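Local coordinates for Sel1 repeat family protein (Pseudomonas aeruginosa, PDB 6LCH), which acts as an immunity protein of the type VI secretion system, probably binding and neutralising the effector PldB through an all-helical scaffold of Sel1 repeats, at residues L17-D21 against R56-K60; L65-R70 against K83-Y88; D95-Y101 against L130-A135; F100-G104 against F123-A127; L172-K177 against V188-V192. All coordinates share one frame; numbering follows the deposited sequence.

The five contacts lie in an all-helical Sel1-repeat protein without strands. Interaction 1 anchors the N-terminal loop 17-21 on the start of helix 59-70, and interaction 2 pairs that same helix with helix 81-93. Interactions 3 and 4 start from the same stretch of helix 97-107 and share F100 and Y101, their centres only 6 Å apart. Interaction 1 touches interaction 3 through W59 and V96, and interaction 2 touches interaction 4 through Y88 and D102, giving one continuous packed region. Interaction 5, between helices 166-178 and 183-195, lies in the other half, its centre 23 to 33 Å from the others. Such contacts between helices near in sequence probably build up the solenoid-like Sel1 scaffold.

Interaction 1: L17-D21 against R56-K60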
# COMPACT_ATOMS: atom_id res chain seq x y z
N LEU A 17 5.58 -17.06 -0.15
CA LEU A 17 5.65 -16.72 1.27
C LEU A 17 5.87 -17.97 2.11
O LEU A 17 5.37 -19.05 1.77
CB LEU A 17 4.37 -16.02 1.75
CG LEU A 17 4.12 -14.56 1.34
CD1 LEU A 17 2.79 -14.05 1.90
CD2 LEU A 17 5.28 -13.66 1.74
N PRO A 18 6.62 -17.86 3.20
CA PRO A 18 6.83 -19.02 4.08
C PRO A 18 5.57 -19.32 4.87
O PRO A 18 4.65 -18.49 4.92
CB PRO A 18 7.98 -18.55 4.99
CG PRO A 18 7.81 -17.07 5.05
CD PRO A 18 7.31 -16.66 3.69
N PRO A 19 5.48 -20.50 5.49
CA PRO A 19 4.27 -20.82 6.25
C PRO A 19 4.09 -19.89 7.44
O PRO A 19 5.05 -19.49 8.09
CB PRO A 19 4.51 -22.27 6.70
CG PRO A 19 5.99 -22.46 6.62
CD PRO A 19 6.43 -21.62 5.46
N LEU A 20 2.83 -19.54 7.71
CA LEU A 20 2.50 -18.63 8.81
C LEU A 20 2.35 -19.43 10.09
O LEU A 20 1.44 -20.26 10.21
CB LEU A 20 1.22 -17.86 8.50
CG LEU A 20 0.95 -16.64 9.39
CD1 LEU A 20 1.68 -15.42 8.86
CD2 LEU A 20 -0.54 -16.37 9.53
N ASP A 21 3.24 -19.19 11.05
CA ASP A 21 3.19 -19.94 12.30
C ASP A 21 2.01 -19.49 13.15
O ASP A 21 1.83 -18.29 13.36
CB ASP A 21 4.49 -19.76 13.08
CG ASP A 21 4.44 -20.44 14.44
OD1 ASP A 21 4.54 -21.68 14.48
OD2 ASP A 21 4.27 -19.73 15.46
N ARG A 56 10.37 -16.51 15.66
CA ARG A 56 9.77 -17.73 15.15
C ARG A 56 9.57 -17.70 13.64
O ARG A 56 9.05 -18.66 13.08
CB ARG A 56 8.43 -18.01 15.84
CG ARG A 56 8.57 -18.56 17.24
CD ARG A 56 7.24 -19.06 17.79
NE ARG A 56 6.80 -20.33 17.22
CZ ARG A 56 7.26 -21.52 17.60
NH1 ARG A 56 8.19 -21.61 18.54
NH2 ARG A 56 6.79 -22.63 17.04
N GLY A 57 9.97 -16.62 12.98
CA GLY A 57 9.91 -16.51 11.54
C GLY A 57 8.74 -15.73 10.98
O GLY A 57 8.55 -15.74 9.76
N HIS A 58 7.95 -15.07 11.82
CA HIS A 58 6.79 -14.34 11.34
C HIS A 58 7.23 -13.11 10.56
O HIS A 58 7.90 -12.23 11.11
CB HIS A 58 5.90 -13.93 12.52
CG HIS A 58 4.50 -13.61 12.14
ND1 HIS A 58 4.13 -12.39 11.61
CD2 HIS A 58 3.37 -14.35 12.18
CE1 HIS A 58 2.83 -12.39 11.37
NE2 HIS A 58 2.35 -13.57 11.70
N TRP A 59 6.85 -13.03 9.28
CA TRP A 59 7.45 -12.00 8.44
C TRP A 59 6.74 -10.65 8.55
O TRP A 59 7.39 -9.61 8.41
CB TRP A 59 7.53 -12.47 6.98
CG TRP A 59 6.23 -12.59 6.25
CD1 TRP A 59 5.45 -13.70 6.13
CD2 TRP A 59 5.58 -11.55 5.50
NE1 TRP A 59 4.34 -13.41 5.37
CE2 TRP A 59 4.40 -12.10 4.97
CE3 TRP A 59 5.88 -10.21 5.24
CZ2 TRP A 59 3.52 -11.36 4.18
CZ3 TRP A 59 5.00 -9.47 4.46
CH2 TRP A 59 3.84 -10.05 3.94
N LYS A 60 5.44 -10.63 8.83
CA LYS A 60 4.78 -9.35 9.07
C LYS A 60 5.23 -8.74 10.39
O LYS A 60 5.37 -7.52 10.51
CB LYS A 60 3.26 -9.52 9.02
CG LYS A 60 2.73 -9.68 7.62
CD LYS A 60 1.45 -10.49 7.60
CE LYS A 60 0.80 -10.44 6.23
NZ LYS A 60 0.15 -9.13 5.99
O HOH W 1 8.15 -18.42 8.63
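L17 packs against W59 where an N-terminal loop of this Sel1-repeat protein crosses the turn into helix 59-70. Its CG lies beside the backbone N (chi1 -74°), which directs both methyls at the indole: CD2 sits over one face, 4.0 Å from the centroid of the five-membered ring, in a CH-pi contact, while CD1 reaches W59 CZ2 at 3.6 Å. K60 CG covers the opposite face. P18 adds a more distant contact with the same indole, its CG nearing W59 CD1. At P19 a water spans the gap, donating to G57 O at 2.9 Å and weakly to P19 O; G57 itself closes the preceding helix in a Schellman motif. L20 lays CD1 obliquely against H58, 3.5 Å from NE2. That imidazole is fixed at both nitrogens, since ND1 caps A61 N and NE2 is hydrogen-bonded to D25, and it stacks on Y28. Last comes D21, the N-cap of helix 22-34, whose OD2 binds A24 N and also forms a salt bridge with R56. R56 NE donates to D21 OD2 over 3.1 Å at 158°, in the guanidinium plane but from well above the plane of the carboxylate.

Interaction 2: L65-R70 against K83-Y88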
# COMPACT_ATOMS: atom_id res chain seq x y z
N LEU A 65 7.91 -4.57 13.20
CA LEU A 65 8.89 -4.21 14.22
C LEU A 65 10.00 -3.35 13.65
O LEU A 65 10.39 -2.35 14.25
CB LEU A 65 9.46 -5.47 14.87
CG LEU A 65 10.48 -5.24 15.98
CD1 LEU A 65 9.89 -4.31 17.03
CD2 LEU A 65 10.92 -6.57 16.58
N ALA A 66 10.51 -3.71 12.47
CA ALA A 66 11.57 -2.93 11.86
C ALA A 66 11.10 -1.52 11.51
O ALA A 66 11.87 -0.56 11.59
CB ALA A 66 12.09 -3.64 10.61
N ASN A 67 9.83 -1.38 11.12
CA ASN A 67 9.32 -0.03 10.87
C ASN A 67 9.36 0.81 12.13
O ASN A 67 9.54 2.03 12.04
CB ASN A 67 7.90 -0.06 10.30
CG ASN A 67 7.50 1.27 9.70
OD1 ASN A 67 8.19 1.81 8.84
ND2 ASN A 67 6.39 1.83 10.18
N LEU A 68 9.19 0.20 13.30
CA LEU A 68 9.37 0.93 14.55
C LEU A 68 10.83 1.31 14.76
O LEU A 68 11.14 2.45 15.14
CB LEU A 68 8.85 0.11 15.73
CG LEU A 68 7.44 -0.49 15.64
CD1 LEU A 68 7.05 -1.14 16.96
CD2 LEU A 68 6.42 0.56 15.23
N TYR A 69 11.75 0.37 14.52
CA TYR A 69 13.18 0.63 14.74
C TYR A 69 13.76 1.52 13.65
O TYR A 69 14.64 2.35 13.92
CB TYR A 69 13.95 -0.68 14.80
CG TYR A 69 13.75 -1.51 16.04
CD1 TYR A 69 13.83 -0.94 17.31
CD2 TYR A 69 13.48 -2.87 15.96
CE1 TYR A 69 13.65 -1.71 18.45
CE2 TYR A 69 13.30 -3.63 17.08
CZ TYR A 69 13.38 -3.05 18.33
OH TYR A 69 13.20 -3.83 19.45
N ARG A 70 13.33 1.33 12.40
CA ARG A 70 13.87 2.13 11.30
C ARG A 70 13.60 3.61 11.51
O ARG A 70 14.50 4.45 11.38
CB ARG A 70 13.28 1.66 9.97
CG ARG A 70 13.76 2.44 8.77
CD ARG A 70 12.98 2.04 7.54
NE ARG A 70 11.66 2.66 7.52
CZ ARG A 70 11.45 3.95 7.26
NH1 ARG A 70 12.48 4.74 6.99
NH2 ARG A 70 10.22 4.44 7.27
N LYS A 83 18.97 -2.79 14.07
CA LYS A 83 17.90 -3.72 14.40
C LYS A 83 16.92 -3.86 13.23
O LYS A 83 16.41 -4.96 12.96
CB LYS A 83 17.17 -3.27 15.65
CG LYS A 83 17.71 -3.90 16.92
CD LYS A 83 16.76 -3.66 18.07
CE LYS A 83 17.53 -3.32 19.33
NZ LYS A 83 16.74 -2.43 20.23
N ALA A 84 16.67 -2.76 12.52
CA ALA A 84 15.81 -2.83 11.34
C ALA A 84 16.47 -3.61 10.22
O ALA A 84 15.83 -4.45 9.57
CB ALA A 84 15.44 -1.43 10.88
N LEU A 85 17.76 -3.35 9.97
CA LEU A 85 18.48 -4.07 8.92
C LEU A 85 18.50 -5.57 9.19
O LEU A 85 18.28 -6.37 8.28
CB LEU A 85 19.92 -3.55 8.80
CG LEU A 85 20.17 -2.09 8.40
CD1 LEU A 85 21.66 -1.78 8.48
CD2 LEU A 85 19.64 -1.83 7.01
N ASP A 86 18.77 -5.96 10.44
CA ASP A 86 18.83 -7.38 10.77
C ASP A 86 17.48 -8.05 10.59
O ASP A 86 17.40 -9.20 10.15
CB ASP A 86 19.34 -7.56 12.20
CG ASP A 86 20.72 -6.97 12.40
OD1 ASP A 86 21.13 -6.80 13.57
OD2 ASP A 86 21.40 -6.67 11.39
N LEU A 87 16.40 -7.33 10.91
CA LEU A 87 15.07 -7.87 10.65
C LEU A 87 14.80 -7.97 9.15
O LEU A 87 14.18 -8.93 8.70
CB LEU A 87 14.01 -6.99 11.32
CG LEU A 87 13.81 -7.23 12.82
CD1 LEU A 87 13.16 -6.02 13.47
CD2 LEU A 87 12.98 -8.48 13.08
N TYR A 88 15.25 -6.98 8.38
CA TYR A 88 15.09 -7.03 6.93
C TYR A 88 15.89 -8.18 6.32
O TYR A 88 15.43 -8.81 5.36
CB TYR A 88 15.50 -5.69 6.31
CG TYR A 88 14.57 -4.53 6.69
CD1 TYR A 88 13.27 -4.77 7.03
CD2 TYR A 88 15.01 -3.22 6.70
CE1 TYR A 88 12.40 -3.74 7.37
CE2 TYR A 88 14.15 -2.19 7.05
CZ TYR A 88 12.85 -2.45 7.38
OH TYR A 88 12.00 -1.43 7.73
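A66 and A84 bring two antiparallel helices of a Sel1 repeat together, their CA atoms only 4.3 Å apart. The axes of 65-70 and 83-88 approach to 8.3 Å, with 153° between their directions, a closeness that the small alanine side chains allow.

Packing is tightest around A66. Its methyl presses obliquely on the Y88 ring, with CB 3.3 Å from CE1, and also meets A84 CB at 4.0 Å. L87 supplies the other side of this buried patch: its CD1 lies 3.8 Å from L65 CG, the two leucines crossing at about a right angle, and the same methyl touches A66 and meets the edge of the Y69 ring, so one branch of L87 joins three residues of the partner helix.

At the two flanks the contact rests on the stems of charged residues. K83 lays its aliphatic chain over a face of Y69, with CD 3.6 Å from the ring centroid and 17° off the normal, a CH-pi contact; the chain is bent at chi3, and NZ passes beyond the ring, 3.6 Å from Y69 CE1. On the other flank R70, exposed, touches Y88 more loosely: its CD stands 3.6 Å from Y88 OH, at the edge of the ring. No hydrogen bond crosses between the two segments, so van der Waals contact holds the pair.

Helix 43-55 flanks the leucine end, where L65 meets Y50 and S51 and L87 meets A54. Helix 97-107 flanks the Y88 and R70 end, with Y88 against D102 and M106 and R70 also against M106.

Interaction 3: D95-Y101 against L130-A135; sequences DVPQGFY and LGNPPA
P97 faces N132 with CA atoms 5.5 Å apart, and Y101 faces A135 at 5.8 Å, so that the first turns of helices 97-107 and 133-146 meet just after two Schellman turns, whose positive-phi residues are D95 and G131. The contact thus joins the starts of two helices of this all-helical Sel1-repeat protein, the second of them belonging to a Sel1 repeat.

N132 is the polar centre of the contact. Its CG is anti to the backbone N (chi1 178°), which carries the amide to the partner helix while its oxygen turns back on its own: OD1 accepts from A135 N at 2.8 Å as the N-cap of helix 133-146. ND2 donates to Q98 OE1, 2.8 Å away and nearly straight at 167°. The bond lies in the amide plane of N132 but reaches the Q98 oxygen from above its carbonyl plane, the two amides being steeply inclined. ND2 also binds E13, and Q98 NE2 binds D102, so both buried amides are held at each end and their flips are fixed.

Apolar contacts flank this centre. On one side L130 CB packs on P97 CG at 3.5 Å, and its CD1 reaches F100 CE2 at 3.7 Å. On the other, P134 CB lies over the centre of the Y101 ring in a CH-pi contact, 3.6 Å from the centroid. Beyond the ring a water links Y101 OH to P134 O, to which it donates.

Around the contact, helix 123-129 packs against F100, Y101 and A135, helix 59-70 brings W59 against V96 and Q98, and the N-terminal loop lays P18 on V96 and H16 on L130.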
# COMPACT_ATOMS: atom_id res chain seq x y z
N ASP A 95 13.28 -15.44 1.88
CA ASP A 95 12.85 -15.07 0.53
C ASP A 95 11.48 -14.38 0.54
O ASP A 95 10.68 -14.54 -0.38
CB ASP A 95 12.83 -16.27 -0.41
CG ASP A 95 13.20 -15.90 -1.83
OD1 ASP A 95 12.63 -16.48 -2.78
OD2 ASP A 95 14.06 -15.01 -2.00
N VAL A 96 11.22 -13.59 1.58
CA VAL A 96 9.97 -12.85 1.69
C VAL A 96 10.04 -11.64 0.76
O VAL A 96 10.97 -10.83 0.88
CB VAL A 96 9.68 -12.43 3.14
CG1 VAL A 96 8.45 -11.55 3.19
CG2 VAL A 96 9.50 -13.65 4.03
N PRO A 97 9.11 -11.50 -0.19
CA PRO A 97 9.23 -10.40 -1.16
C PRO A 97 9.24 -9.02 -0.53
O PRO A 97 9.98 -8.14 -0.99
CB PRO A 97 8.01 -10.61 -2.07
CG PRO A 97 7.64 -12.05 -1.90
CD PRO A 97 7.98 -12.39 -0.48
N GLN A 98 8.46 -8.81 0.53
CA GLN A 98 8.49 -7.53 1.23
C GLN A 98 9.86 -7.25 1.84
O GLN A 98 10.24 -6.09 2.01
CB GLN A 98 7.40 -7.49 2.30
CG GLN A 98 7.19 -6.11 2.95
CD GLN A 98 6.58 -5.10 2.00
OE1 GLN A 98 5.73 -5.43 1.18
NE2 GLN A 98 7.01 -3.85 2.11
N GLY A 99 10.61 -8.31 2.18
CA GLY A 99 11.93 -8.10 2.75
C GLY A 99 12.89 -7.40 1.81
O GLY A 99 13.72 -6.59 2.24
N PHE A 100 12.78 -7.68 0.51
CA PHE A 100 13.63 -7.00 -0.47
C PHE A 100 13.24 -5.54 -0.61
O PHE A 100 14.10 -4.65 -0.66
CB PHE A 100 13.53 -7.72 -1.82
CG PHE A 100 14.05 -9.13 -1.79
CD1 PHE A 100 15.41 -9.38 -1.88
CD2 PHE A 100 13.18 -10.20 -1.67
CE1 PHE A 100 15.89 -10.69 -1.86
CE2 PHE A 100 13.65 -11.50 -1.65
CZ PHE A 100 15.01 -11.74 -1.75
N TYR A 101 11.93 -5.26 -0.71
CA TYR A 101 11.46 -3.88 -0.77
C TYR A 101 11.93 -3.08 0.44
O TYR A 101 12.34 -1.93 0.31
CB TYR A 101 9.93 -3.86 -0.86
CG TYR A 101 9.32 -2.47 -0.84
CD1 TYR A 101 8.87 -1.90 0.35
CD2 TYR A 101 9.16 -1.75 -2.01
CE1 TYR A 101 8.30 -0.64 0.37
CE2 TYR A 101 8.59 -0.49 -2.01
CZ TYR A 101 8.16 0.06 -0.82
OH TYR A 101 7.59 1.31 -0.82
N LEU A 130 9.06 -11.03 -7.34
CA LEU A 130 8.26 -11.95 -6.55
C LEU A 130 6.83 -11.45 -6.38
O LEU A 130 6.09 -12.01 -5.57
CB LEU A 130 8.93 -12.17 -5.20
CG LEU A 130 10.33 -12.77 -5.34
CD1 LEU A 130 11.11 -12.74 -4.03
CD2 LEU A 130 10.23 -14.19 -5.88
N GLY A 131 6.44 -10.41 -7.11
CA GLY A 131 5.09 -9.92 -7.06
C GLY A 131 4.77 -9.02 -5.89
O GLY A 131 3.60 -8.87 -5.54
N ASN A 132 5.77 -8.41 -5.27
CA ASN A 132 5.55 -7.54 -4.12
C ASN A 132 4.76 -6.30 -4.54
O ASN A 132 5.23 -5.54 -5.39
CB ASN A 132 6.88 -7.14 -3.50
CG ASN A 132 6.71 -6.20 -2.34
OD1 ASN A 132 7.04 -5.01 -2.45
ND2 ASN A 132 6.21 -6.71 -1.23
N PRO A 133 3.57 -6.07 -3.99
CA PRO A 133 2.74 -4.94 -4.44
C PRO A 133 3.39 -3.58 -4.17
O PRO A 133 3.32 -2.70 -5.04
CB PRO A 133 1.44 -5.11 -3.64
CG PRO A 133 1.38 -6.58 -3.36
CD PRO A 133 2.81 -7.01 -3.14
N PRO A 134 4.02 -3.35 -3.01
CA PRO A 134 4.73 -2.07 -2.84
C PRO A 134 5.84 -1.85 -3.86
O PRO A 134 5.97 -0.75 -4.40
CB PRO A 134 5.28 -2.15 -1.41
CG PRO A 134 4.31 -3.03 -0.71
CD PRO A 134 3.96 -4.08 -1.72
N ALA A 135 6.64 -2.88 -4.15
CA ALA A 135 7.74 -2.70 -5.08
C ALA A 135 7.24 -2.43 -6.49
O ALA A 135 7.80 -1.59 -7.21
CB ALA A 135 8.66 -3.92 -5.06
O HOH W 2 5.92 1.87 -2.87

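Interaction 4: F100-G104 against F123-A127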
# COMPACT_ATOMS: atom_id res chain seq x y z
N PHE A 100 12.78 -7.68 0.51
CA PHE A 100 13.63 -7.00 -0.47
C PHE A 100 13.24 -5.54 -0.61
O PHE A 100 14.10 -4.65 -0.66
CB PHE A 100 13.53 -7.72 -1.82
CG PHE A 100 14.05 -9.13 -1.79
CD1 PHE A 100 15.41 -9.38 -1.88
CD2 PHE A 100 13.18 -10.20 -1.67
CE1 PHE A 100 15.89 -10.69 -1.86
CE2 PHE A 100 13.65 -11.50 -1.65
CZ PHE A 100 15.01 -11.74 -1.75
N TYR A 101 11.93 -5.26 -0.71
CA TYR A 101 11.46 -3.88 -0.77
C TYR A 101 11.93 -3.08 0.44
O TYR A 101 12.34 -1.93 0.31
CB TYR A 101 9.93 -3.86 -0.86
CG TYR A 101 9.32 -2.47 -0.84
CD1 TYR A 101 8.87 -1.90 0.35
CD2 TYR A 101 9.16 -1.75 -2.01
CE1 TYR A 101 8.30 -0.64 0.37
CE2 TYR A 101 8.59 -0.49 -2.01
CZ TYR A 101 8.16 0.06 -0.82
OH TYR A 101 7.59 1.31 -0.82
N ASP A 102 11.86 -3.68 1.63
CA ASP A 102 12.22 -2.95 2.84
C ASP A 102 13.72 -2.67 2.90
O ASP A 102 14.13 -1.60 3.37
CB ASP A 102 11.78 -3.72 4.08
CG ASP A 102 10.27 -3.88 4.18
OD1 ASP A 102 9.83 -4.92 4.71
OD2 ASP A 102 9.53 -2.98 3.73
N MET A 103 14.54 -3.62 2.44
CA MET A 103 15.98 -3.43 2.52
C MET A 103 16.46 -2.35 1.55
O MET A 103 17.36 -1.56 1.88
CB MET A 103 16.70 -4.74 2.23
CG MET A 103 18.20 -4.66 2.44
SD MET A 103 18.65 -4.62 4.17
CE MET A 103 18.61 -6.37 4.56
N GLY A 104 15.87 -2.29 0.36
CA GLY A 104 16.26 -1.27 -0.60
C GLY A 104 15.98 0.14 -0.11
O GLY A 104 16.71 1.07 -0.46
N PHE A 123 16.97 -4.29 -5.36
CA PHE A 123 16.01 -4.69 -4.34
C PHE A 123 14.58 -4.53 -4.86
O PHE A 123 13.76 -5.44 -4.69
CB PHE A 123 16.23 -3.90 -3.06
CG PHE A 123 17.31 -4.47 -2.18
CD1 PHE A 123 17.19 -5.76 -1.67
CD2 PHE A 123 18.44 -3.74 -1.88
CE1 PHE A 123 18.18 -6.30 -0.88
CE2 PHE A 123 19.44 -4.28 -1.09
CZ PHE A 123 19.31 -5.56 -0.59
N LEU A 124 14.29 -3.41 -5.52
CA LEU A 124 12.95 -3.20 -6.06
C LEU A 124 12.61 -4.25 -7.11
O LEU A 124 11.50 -4.80 -7.11
CB LEU A 124 12.83 -1.80 -6.65
CG LEU A 124 12.50 -0.66 -5.69
CD1 LEU A 124 12.35 0.64 -6.46
CD2 LEU A 124 11.23 -0.97 -4.91
N ASP A 125 13.54 -4.52 -8.02
CA ASP A 125 13.27 -5.48 -9.09
C ASP A 125 13.10 -6.89 -8.53
O ASP A 125 12.20 -7.62 -8.97
CB ASP A 125 14.39 -5.44 -10.13
CG ASP A 125 14.32 -4.20 -11.01
OD1 ASP A 125 15.37 -3.79 -11.55
OD2 ASP A 125 13.22 -3.64 -11.15
N LYS A 126 13.94 -7.29 -7.58
CA LYS A 126 13.80 -8.60 -6.96
C LYS A 126 12.46 -8.74 -6.25
O LYS A 126 11.75 -9.74 -6.42
CB LYS A 126 14.95 -8.86 -6.00
CG LYS A 126 14.94 -10.26 -5.39
CD LYS A 126 14.91 -11.34 -6.45
CE LYS A 126 15.12 -12.72 -5.84
NZ LYS A 126 14.67 -13.82 -6.74
N ALA A 127 12.08 -7.73 -5.46
CA ALA A 127 10.78 -7.75 -4.79
C ALA A 127 9.65 -7.74 -5.80
O ALA A 127 8.70 -8.53 -5.69
CB ALA A 127 10.66 -6.56 -3.84
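F123 inserts its side chain between F100 and G104, its CB only 3.3 Å from F100 O and its ring 3.5 Å from G104 CA, measured to CD2. With no side chain on G104, F123 CB and the ring rim can come close to the backbone there. M103 covers one face of this ring: CB stands 4.0 Å from the centroid in a CH-pi contact, and CG comes to 3.4 Å from CZ. The F123 ring in turn meets the edge of F100, with the two CD1 atoms 4.0 Å apart.

K126 covers a face of F100. With CG anti to the backbone N (chi1 -176°), the lysine sets that atom over the centre of the ring, 3.6 Å from the centroid and 12° off the normal. A127 fills in beside it, its CB against F100 CB, and on the far side of the helix pair L124 runs alongside Y101, with CD2 of the leucine 3.6 Å from CD2 of the tyrosine.

These contacts join two nearly antiparallel helices, 171° between directions and 7.9 Å between axes, a pairing as in the stacked helices of TPR-like Sel1 proteins. No hydrogen bond passes between the two segments.

Further out, a salt bridge from K126 NZ to D119 holds the end of the lysine whose stem lies on F100. N109 accepts from L124 N. The end of M103 turns away from F123 toward helix 81-93, where it packs on Y88 and Q89, while D102, next to M103 on helix 97-107, is hydrogen-bonded to H63.

Interaction 5: L172-K177 against V188-V192; sequences LGAYYK and VYYQV
L172 and G173 meet Y189 and Y190 in a partly buried aromatic contact between helices 166-178 and 183-195. The segment axes run antiparallel, 168° between directions, and approach to 8.1 Å. L172 lays CD2 over one face of Y189, 3.8 Å from the ring centroid, a CH-pi contact; CB lies over the same face, also offset toward the rim. Y176 and Y189 meet rim to rim with nearly parallel planes (11°), neither over the other's face, and Y176 CE2 reaches Y189 CE1 at 3.5 Å.

Both helices fall in one Sel1 repeat, and here a glycine lets the backbones draw close: G173 and Y189 have CA atoms 4.8 Å apart. With no side chain in the way, Y190 lies flat against the partner backbone, G173 CA standing over the centre of its ring, 3.9 Å from the centroid. CG of Y190 lies beside its backbone N (chi1 -78°), which carries the phenol to the other helix.

The hydroxyl ends 3.2 Å from A174 CA. K177 CE approaches the ring edge, and NZ donates to a water that also binds Y190 OH. Y170 meets the Y190 ring edge-to-face, and F204 packs against both Y190 and K177.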
# COMPACT_ATOMS: atom_id res chain seq x y z
N LEU A 172 -3.60 4.35 -9.94
CA LEU A 172 -4.41 4.22 -11.15
C LEU A 172 -5.32 5.43 -11.31
O LEU A 172 -5.32 6.09 -12.36
CB LEU A 172 -5.24 2.94 -11.09
CG LEU A 172 -4.53 1.66 -11.48
CD1 LEU A 172 -3.13 1.64 -10.93
CD2 LEU A 172 -5.35 0.50 -10.97
N GLY A 173 -6.12 5.71 -10.29
CA GLY A 173 -6.97 6.89 -10.32
C GLY A 173 -6.19 8.15 -10.62
O GLY A 173 -6.57 8.94 -11.48
N ALA A 174 -5.07 8.34 -9.91
CA ALA A 174 -4.21 9.49 -10.18
C ALA A 174 -3.78 9.52 -11.64
O ALA A 174 -3.83 10.57 -12.29
CB ALA A 174 -2.98 9.46 -9.27
N TYR A 175 -3.38 8.37 -12.19
CA TYR A 175 -2.94 8.32 -13.58
C TYR A 175 -4.05 8.78 -14.52
O TYR A 175 -3.84 9.66 -15.37
CB TYR A 175 -2.48 6.92 -13.94
CG TYR A 175 -2.23 6.76 -15.43
CD1 TYR A 175 -1.05 7.22 -15.99
CD2 TYR A 175 -3.17 6.17 -16.26
CE1 TYR A 175 -0.81 7.09 -17.35
CE2 TYR A 175 -2.95 6.04 -17.61
CZ TYR A 175 -1.77 6.50 -18.15
OH TYR A 175 -1.54 6.37 -19.50
N TYR A 176 -5.24 8.19 -14.38
CA TYR A 176 -6.33 8.51 -15.30
C TYR A 176 -6.78 9.95 -15.14
O TYR A 176 -7.09 10.62 -16.14
CB TYR A 176 -7.49 7.55 -15.08
CG TYR A 176 -7.31 6.28 -15.84
CD1 TYR A 176 -7.42 6.26 -17.22
CD2 TYR A 176 -7.00 5.09 -15.19
CE1 TYR A 176 -7.24 5.11 -17.94
CE2 TYR A 176 -6.82 3.92 -15.90
CZ TYR A 176 -6.94 3.94 -17.28
OH TYR A 176 -6.76 2.79 -18.00
N LYS A 177 -6.82 10.45 -13.91
CA LYS A 177 -7.20 11.83 -13.67
C LYS A 177 -6.20 12.79 -14.30
O LYS A 177 -6.59 13.77 -14.96
CB LYS A 177 -7.32 12.09 -12.17
CG LYS A 177 -7.62 13.54 -11.83
CD LYS A 177 -7.67 13.76 -10.33
CE LYS A 177 -6.28 13.70 -9.72
NZ LYS A 177 -6.28 14.15 -8.31
N VAL A 188 -13.55 5.59 -10.84
CA VAL A 188 -13.74 4.15 -10.66
C VAL A 188 -12.58 3.55 -9.88
O VAL A 188 -12.77 2.75 -8.96
CB VAL A 188 -13.91 3.46 -12.03
CG1 VAL A 188 -13.75 1.94 -11.89
CG2 VAL A 188 -15.25 3.81 -12.64
N TYR A 189 -11.35 3.96 -10.21
CA TYR A 189 -10.17 3.37 -9.60
C TYR A 189 -9.91 3.91 -8.20
O TYR A 189 -9.41 3.18 -7.34
CB TYR A 189 -8.96 3.60 -10.50
CG TYR A 189 -8.81 2.51 -11.54
CD1 TYR A 189 -8.77 2.80 -12.89
CD2 TYR A 189 -8.74 1.18 -11.15
CE1 TYR A 189 -8.64 1.80 -13.84
CE2 TYR A 189 -8.61 0.17 -12.08
CZ TYR A 189 -8.55 0.48 -13.42
OH TYR A 189 -8.42 -0.53 -14.32
N TYR A 190 -10.20 5.19 -7.96
CA TYR A 190 -10.14 5.70 -6.60
C TYR A 190 -11.10 4.94 -5.70
O TYR A 190 -10.77 4.64 -4.54
CB TYR A 190 -10.47 7.20 -6.57
CG TYR A 190 -9.36 8.13 -7.01
CD1 TYR A 190 -8.15 8.18 -6.33
CD2 TYR A 190 -9.54 8.97 -8.09
CE1 TYR A 190 -7.14 9.05 -6.73
CE2 TYR A 190 -8.54 9.83 -8.51
CZ TYR A 190 -7.35 9.88 -7.83
OH TYR A 190 -6.37 10.74 -8.25
N GLN A 191 -12.28 4.60 -6.21
CA GLN A 191 -13.26 3.87 -5.41
C GLN A 191 -12.77 2.46 -5.12
O GLN A 191 -12.86 1.98 -3.98
CB GLN A 191 -14.61 3.83 -6.12
CG GLN A 191 -15.76 3.45 -5.18
CD GLN A 191 -17.03 3.07 -5.91
OE1 GLN A 191 -16.99 2.66 -7.07
NE2 GLN A 191 -18.16 3.20 -5.24
N VAL A 192 -12.24 1.77 -6.13
CA VAL A 192 -11.66 0.44 -5.92
C VAL A 192 -10.58 0.50 -4.85
O VAL A 192 -10.47 -0.39 -4.00
CB VAL A 192 -11.12 -0.13 -7.24
CG1 VAL A 192 -10.18 -1.30 -6.98
CG2 VAL A 192 -12.25 -0.54 -8.15
O HOH W 3 -4.27 12.01 -7.76